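Local coordinates for protein DegT/DnrJ/EryC1/StrS aminotransferase (Brucella abortus 2308, PDB 4QGR) that probably acts as a pyridoxal-phosphate-dependent transaminase, with the cofactor bound in a pocket completed by the second subunit, at residues C63-G66 against T67-L70; S89-F92 against A93-E97; Y323-L327 against H328-A332. All coordinates share one frame; numbering follows the deposited sequence.

Interaction 1: C63-G66 against T67-L70; sequences CANG and TDAL. With PLP (pyridoxal-5'-phosphate), chain E.
Asn-65 and Ala-69 close the first turn at the start of helix 68-76 through a backbone bond from Ala-69 N to Asn-65 O (3.2 Å). The Asn-65 side chain caps this turn, its OD1 accepting from Thr-67 N and from Asp-68 N, each at 2.8 Å; Thr-67 N lies in the carbonyl plane, and Asp-68 N is tilted 29° out of it. With chi1 at 66°, Asn-65 CG sits between its backbone N and carbonyl carbon, which folds OD1 toward those two N-H groups. Their joint grip on one oxygen should fix the amide's rotation. The Asp-68 side chain crosses that of Asn-65 at about a right angle, with the carboxylate and amide planes 60° apart, and its OD2 bonds to Ser-243 OG.

Gly-66 N donates to PLP O1P at 2.8 Å, while Thr-67 OG1 donates to PLP O2P at 2.7 Å; the bond from Thr-67 N to O2P is weak. Cofactor phosphate held at a helix N-terminus recurs in fold-type I aminotransferases. At the strand end, Cys-63 SG packs on Ala-69 CB at 3.8 Å.

Strand 59-63 leads into the turn, Thr-67 leans on helix 94-101, and Ala-69 and Leu-70 pack against Ala-192 of strand 190-194.

Interaction 2: S89-F92 against A93-E97; sequences SFTF and AATAE. With PLP (pyridoxal-5'-phosphate), chain E.
Phe-92 and Ala-94 meet where the loop after strand 83-88 turns into helix 94-101, part of the cofactor-binding domain of a fold-type I PLP enzyme. Torsion chi1 of Phe-92 (-174°) swings its ring away from the backbone N and lays it over the cofactor.

From the backbone outward, Phe-92 CB sits 3.6 Å from PLP C3, and CG 3.8 Å from PLP C4. One side of the ring then comes nearer: CD2 is 3.4 Å from PLP C4, and on the protein side it touches Ala-94 CB at 3.6 Å. CE2, next round the ring, approaches PLP C4A and C5A. C4A stands 3.7 Å above the ring plane, offset toward the rim, so the phenyl covers the C4 side of the pyridine ring rather than its centre. His-227 of the second subunit meets the Phe-92 ring edge-to-face, bringing the dimer interface to the pocket wall.

The backbone that carries the phenyl is tied to the helix as well. Thr-95 N donates to Phe-92 O at 3.2 Å (N-H...O 151°), closing a turn at the beginning of the helix. One residue before Phe-92, Thr-91 OG1 donates to Thr-95 OG1 at 3.1 Å, and that second hydroxyl has its stronger partner in Asp-170 OD2. The two threonines also pack through Thr-91 CG2 against Thr-95 CB. At the helix end of the contact, Ala-94 CB lies 3.8 Å from PLP C6.

Interaction 3: Y323-L327 against H328-A332; sequences YVKPL and HLQTA
Gln-330 reaches back from the end of a short 3-10 turn to Lys-325, its NE2 donating to Lys-325 O at 2.9 Å (N-H...O 156°). The acceptor lies close to the amide plane, whereas the donor stands 37° out of the Lys-325 carbonyl plane. An extended chain beyond CG (chi2 -173°) gives the amide its span across the loop. Two successive backbone bonds define the turn itself: Leu-329 N to Pro-326 O at 3.0 Å and Gln-330 N to Leu-327 O at 2.9 Å.

Pro-326 packs against two residues of 328-332: its CG touches Leu-329 CD1 at 3.7 Å and His-328 CE1 at 3.6 Å.

Further out, both imidazole nitrogens of His-328 are engaged, ND1 with Ser-89 OG and NE2 with Glu-347 OE2, which should fix the ring's orientation. The other end of the Gln-330 amide is held too, since OE1 accepts from Asn-236 N of the second subunit; the side chain thus joins this loop to the dimer interface. Alongside the Gln-330 amide, Leu-327 CD2 lies 3.6 Å from NE2.

How the interactions relate
Interactions 1 and 2 converge on one PLP: 63-70 binds the phosphate, while 89-97 covers the pyridine ring. Their centres are 14 Å apart, yet Thr-67 OG1 lies 3.5 Å from Ala-94 CB. Ser-194, Gln-173 and Lys-199 of the same chain, with Asn-242 of the second subunit, add further hydrogen bonds to PLP. Most of interaction 3 stands one layer back, the Leu-327 side chain being about 9 Å from PLP, but Tyr-323 OH comes within 4.4 Å of PLP O3 and bonds to Gln-173 NE2. It is coupled to interaction 2, where Leu-327 N and Ser-89 O are 2.9 Å apart, and Tyr-323 meets Phe-90 edge-to-face. Interactions 1 and 3 do not touch.

Interaction 1: C63-G66 against T67-L70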
# COMPACT_ATOMS: atom_id res chain seq x y z
N CYS A 63 -1.50 -8.70 3.25
CA CYS A 63 -0.78 -7.46 2.92
C CYS A 63 -1.77 -6.40 2.44
O CYS A 63 -3.00 -6.59 2.56
CB CYS A 63 0.30 -7.75 1.87
SG CYS A 63 -0.25 -8.57 0.35
N ALA A 64 -1.26 -5.32 1.86
CA ALA A 64 -2.09 -4.15 1.67
C ALA A 64 -2.96 -4.15 0.44
O ALA A 64 -3.98 -3.44 0.43
CB ALA A 64 -1.24 -2.89 1.65
N ASN A 65 -2.54 -4.86 -0.60
CA ASN A 65 -3.28 -4.94 -1.83
C ASN A 65 -2.65 -5.99 -2.74
O ASN A 65 -1.57 -6.54 -2.44
CB ASN A 65 -3.39 -3.56 -2.55
CG ASN A 65 -2.04 -3.07 -3.02
OD1 ASN A 65 -1.41 -3.69 -3.88
ND2 ASN A 65 -1.57 -2.00 -2.44
N GLY A 66 -3.35 -6.31 -3.81
CA GLY A 66 -2.96 -7.39 -4.73
C GLY A 66 -1.83 -7.05 -5.65
O GLY A 66 -1.29 -7.94 -6.34
N THR A 67 -1.47 -5.78 -5.73
CA THR A 67 -0.33 -5.34 -6.55
C THR A 67 0.94 -5.57 -5.73
O THR A 67 1.90 -6.25 -6.18
CB THR A 67 -0.48 -3.84 -6.93
OG1 THR A 67 -1.69 -3.67 -7.67
CG2 THR A 67 0.71 -3.40 -7.75
N ASP A 68 0.93 -5.06 -4.49
CA ASP A 68 1.98 -5.39 -3.53
C ASP A 68 2.24 -6.90 -3.45
O ASP A 68 3.41 -7.34 -3.28
CB ASP A 68 1.62 -4.91 -2.10
CG ASP A 68 1.53 -3.38 -1.92
OD1 ASP A 68 1.59 -2.55 -2.89
OD2 ASP A 68 1.29 -2.99 -0.76
N ALA A 69 1.18 -7.68 -3.48
CA ALA A 69 1.23 -9.12 -3.35
C ALA A 69 2.00 -9.81 -4.44
O ALA A 69 2.58 -10.87 -4.18
CB ALA A 69 -0.16 -9.71 -3.24
N LEU A 70 2.04 -9.20 -5.61
CA LEU A 70 2.86 -9.69 -6.74
C LEU A 70 4.29 -9.14 -6.69
O LEU A 70 5.23 -9.85 -7.07
CB LEU A 70 2.21 -9.25 -8.05
CG LEU A 70 0.80 -9.80 -8.34
CD1 LEU A 70 0.12 -9.04 -9.45
CD2 LEU A 70 0.94 -11.26 -8.75
N1 PLP E . -3.96 -8.85 -10.69
C2 PLP E . -5.15 -8.97 -11.31
C2A PLP E . -5.41 -10.06 -12.32
C3 PLP E . -6.24 -8.04 -10.91
O3 PLP E . -7.44 -8.19 -11.48
C4 PLP E . -5.93 -6.94 -9.96
C4A PLP E . -6.86 -5.96 -9.38
O4A PLP E . -8.00 -6.24 -9.06
C5 PLP E . -4.58 -6.93 -9.38
C6 PLP E . -3.66 -7.90 -9.79
C5A PLP E . -4.18 -5.87 -8.39
O4P PLP E . -4.89 -5.99 -7.14
P PLP E . -5.23 -4.68 -6.27
O1P PLP E . -5.64 -5.17 -4.89
O2P PLP E . -4.02 -3.77 -6.30
O3P PLP E . -6.43 -4.11 -7.04

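Interaction 2: S89-F92 against A93-E97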
# COMPACT_ATOMS: atom_id res chain seq x y z
N SER A 89 -0.46 -10.23 -21.55
CA SER A 89 -0.86 -8.87 -21.86
C SER A 89 -2.37 -8.67 -21.59
O SER A 89 -2.80 -7.55 -21.27
CB SER A 89 -0.55 -8.60 -23.34
OG SER A 89 -1.09 -7.37 -23.77
N PHE A 90 -3.17 -9.73 -21.73
CA PHE A 90 -4.60 -9.65 -21.45
C PHE A 90 -4.85 -9.89 -19.97
O PHE A 90 -5.16 -11.01 -19.56
CB PHE A 90 -5.36 -10.67 -22.32
CG PHE A 90 -6.80 -10.33 -22.50
CD1 PHE A 90 -7.17 -9.29 -23.31
CD2 PHE A 90 -7.80 -11.06 -21.82
CE1 PHE A 90 -8.49 -8.95 -23.48
CE2 PHE A 90 -9.13 -10.73 -21.98
CZ PHE A 90 -9.48 -9.67 -22.80
N THR A 91 -4.63 -8.85 -19.16
CA THR A 91 -4.78 -8.89 -17.73
C THR A 91 -4.78 -7.44 -17.21
O THR A 91 -4.54 -6.48 -17.98
CB THR A 91 -3.64 -9.71 -17.08
OG1 THR A 91 -3.86 -9.83 -15.68
CG2 THR A 91 -2.24 -9.09 -17.36
N PHE A 92 -5.02 -7.29 -15.91
CA PHE A 92 -4.91 -6.00 -15.24
C PHE A 92 -3.47 -5.53 -15.18
O PHE A 92 -2.54 -6.34 -15.08
CB PHE A 92 -5.46 -6.14 -13.82
CG PHE A 92 -5.53 -4.84 -13.07
CD1 PHE A 92 -6.49 -3.88 -13.39
CD2 PHE A 92 -4.68 -4.60 -12.02
CE1 PHE A 92 -6.54 -2.67 -12.70
CE2 PHE A 92 -4.72 -3.41 -11.32
CZ PHE A 92 -5.68 -2.45 -11.64
N ALA A 93 -3.26 -4.21 -15.24
CA ALA A 93 -1.91 -3.65 -15.36
C ALA A 93 -0.90 -4.15 -14.31
O ALA A 93 0.27 -4.26 -14.59
CB ALA A 93 -1.99 -2.13 -15.28
N ALA A 94 -1.34 -4.33 -13.07
CA ALA A 94 -0.47 -4.76 -11.99
C ALA A 94 0.43 -5.95 -12.35
O ALA A 94 1.55 -5.93 -12.00
CB ALA A 94 -1.29 -5.12 -10.78
N THR A 95 -0.09 -6.97 -13.07
CA THR A 95 0.67 -8.20 -13.40
C THR A 95 2.04 -7.84 -14.07
O THR A 95 3.07 -8.43 -13.76
CB THR A 95 -0.18 -9.13 -14.28
OG1 THR A 95 -1.52 -9.28 -13.71
CG2 THR A 95 0.48 -10.52 -14.46
N ALA A 96 2.03 -6.91 -15.03
CA ALA A 96 3.24 -6.44 -15.69
C ALA A 96 3.93 -5.31 -14.97
O ALA A 96 5.15 -5.23 -14.96
CB ALA A 96 2.96 -6.00 -17.11
N GLU A 97 3.16 -4.41 -14.37
CA GLU A 97 3.70 -3.22 -13.78
C GLU A 97 4.71 -3.50 -12.68
O GLU A 97 5.75 -2.82 -12.63
CB GLU A 97 2.57 -2.38 -13.24
CG GLU A 97 3.00 -1.10 -12.53
CD GLU A 97 1.78 -0.42 -11.91
OE1 GLU A 97 1.17 -1.02 -11.01
OE2 GLU A 97 1.40 0.69 -12.40
N1 PLP E . -3.96 -8.85 -10.69
C2 PLP E . -5.15 -8.97 -11.31
C2A PLP E . -5.41 -10.06 -12.32
C3 PLP E . -6.24 -8.04 -10.91
O3 PLP E . -7.44 -8.19 -11.48
C4 PLP E . -5.93 -6.94 -9.96
C4A PLP E . -6.86 -5.96 -9.38
O4A PLP E . -8.00 -6.24 -9.06
C5 PLP E . -4.58 -6.93 -9.38
C6 PLP E . -3.66 -7.90 -9.79
C5A PLP E . -4.18 -5.87 -8.39
O4P PLP E . -4.89 -5.99 -7.14
P PLP E . -5.23 -4.68 -6.27
O1P PLP E . -5.64 -5.17 -4.89
O2P PLP E . -4.02 -3.77 -6.30
O3P PLP E . -6.43 -4.11 -7.04

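Interaction 3: Y323-L327 against H328-A332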
# COMPACT_ATOMS: atom_id res chain seq x y z
N TYR A 323 -10.85 -6.65 -21.52
CA TYR A 323 -10.18 -5.39 -21.27
C TYR A 323 -10.16 -4.63 -22.57
O TYR A 323 -10.07 -5.22 -23.66
CB TYR A 323 -8.73 -5.62 -20.82
CG TYR A 323 -8.67 -6.27 -19.47
CD1 TYR A 323 -8.68 -5.51 -18.33
CD2 TYR A 323 -8.61 -7.66 -19.34
CE1 TYR A 323 -8.68 -6.09 -17.08
CE2 TYR A 323 -8.61 -8.25 -18.10
CZ TYR A 323 -8.62 -7.46 -16.98
OH TYR A 323 -8.63 -8.00 -15.71
N VAL A 324 -10.26 -3.32 -22.46
CA VAL A 324 -10.35 -2.49 -23.63
C VAL A 324 -9.03 -2.40 -24.39
O VAL A 324 -9.06 -2.34 -25.62
CB VAL A 324 -10.86 -1.07 -23.23
CG1 VAL A 324 -10.76 -0.11 -24.37
CG2 VAL A 324 -12.32 -1.19 -22.79
N LYS A 325 -7.93 -2.36 -23.65
CA LYS A 325 -6.60 -2.20 -24.23
C LYS A 325 -5.69 -3.19 -23.52
O LYS A 325 -5.45 -3.04 -22.33
CB LYS A 325 -6.09 -0.75 -24.03
CG LYS A 325 -5.57 -0.14 -25.29
CD LYS A 325 -5.16 1.31 -25.13
CE LYS A 325 -3.86 1.57 -25.88
NZ LYS A 325 -3.94 2.84 -26.64
N PRO A 326 -5.22 -4.23 -24.24
CA PRO A 326 -4.23 -5.13 -23.59
C PRO A 326 -2.95 -4.38 -23.25
O PRO A 326 -2.63 -3.37 -23.85
CB PRO A 326 -4.00 -6.21 -24.64
CG PRO A 326 -4.24 -5.52 -25.93
CD PRO A 326 -5.38 -4.54 -25.66
N LEU A 327 -2.24 -4.86 -22.25
CA LEU A 327 -1.11 -4.17 -21.73
C LEU A 327 -0.06 -3.83 -22.76
O LEU A 327 0.52 -2.74 -22.70
CB LEU A 327 -0.48 -4.97 -20.57
CG LEU A 327 -1.43 -5.17 -19.38
CD1 LEU A 327 -0.62 -5.74 -18.19
CD2 LEU A 327 -2.15 -3.90 -18.91
N HIS A 328 0.20 -4.74 -23.69
CA HIS A 328 1.30 -4.52 -24.61
C HIS A 328 1.03 -3.35 -25.55
O HIS A 328 1.95 -2.89 -26.23
CB HIS A 328 1.64 -5.77 -25.42
CG HIS A 328 0.67 -6.09 -26.51
ND1 HIS A 328 -0.59 -6.58 -26.26
CD2 HIS A 328 0.78 -5.99 -27.85
CE1 HIS A 328 -1.21 -6.80 -27.41
NE2 HIS A 328 -0.40 -6.45 -28.39
N LEU A 329 -0.21 -2.91 -25.62
CA LEU A 329 -0.54 -1.76 -26.45
C LEU A 329 -0.63 -0.47 -25.66
O LEU A 329 -0.81 0.59 -26.26
CB LEU A 329 -1.83 -2.00 -27.23
CG LEU A 329 -1.78 -3.15 -28.21
CD1 LEU A 329 -3.19 -3.30 -28.76
CD2 LEU A 329 -0.74 -3.04 -29.31
N GLN A 330 -0.51 -0.54 -24.33
CA GLN A 330 -0.61 0.68 -23.54
C GLN A 330 0.74 1.35 -23.52
O GLN A 330 1.78 0.70 -23.57
CB GLN A 330 -1.09 0.41 -22.11
CG GLN A 330 -2.52 -0.14 -22.09
CD GLN A 330 -3.09 -0.26 -20.70
OE1 GLN A 330 -2.74 0.49 -19.80
NE2 GLN A 330 -3.97 -1.26 -20.51
N THR A 331 0.70 2.67 -23.41
CA THR A 331 1.89 3.52 -23.49
C THR A 331 3.00 3.09 -22.57
O THR A 331 4.18 3.08 -22.97
CB THR A 331 1.51 5.02 -23.24
OG1 THR A 331 0.55 5.44 -24.23
CG2 THR A 331 2.70 5.95 -23.29
N ALA A 332 2.67 2.79 -21.33
CA ALA A 332 3.73 2.48 -20.37
C ALA A 332 4.48 1.20 -20.69
O ALA A 332 5.59 1.04 -20.22
CB ALA A 332 3.16 2.35 -18.98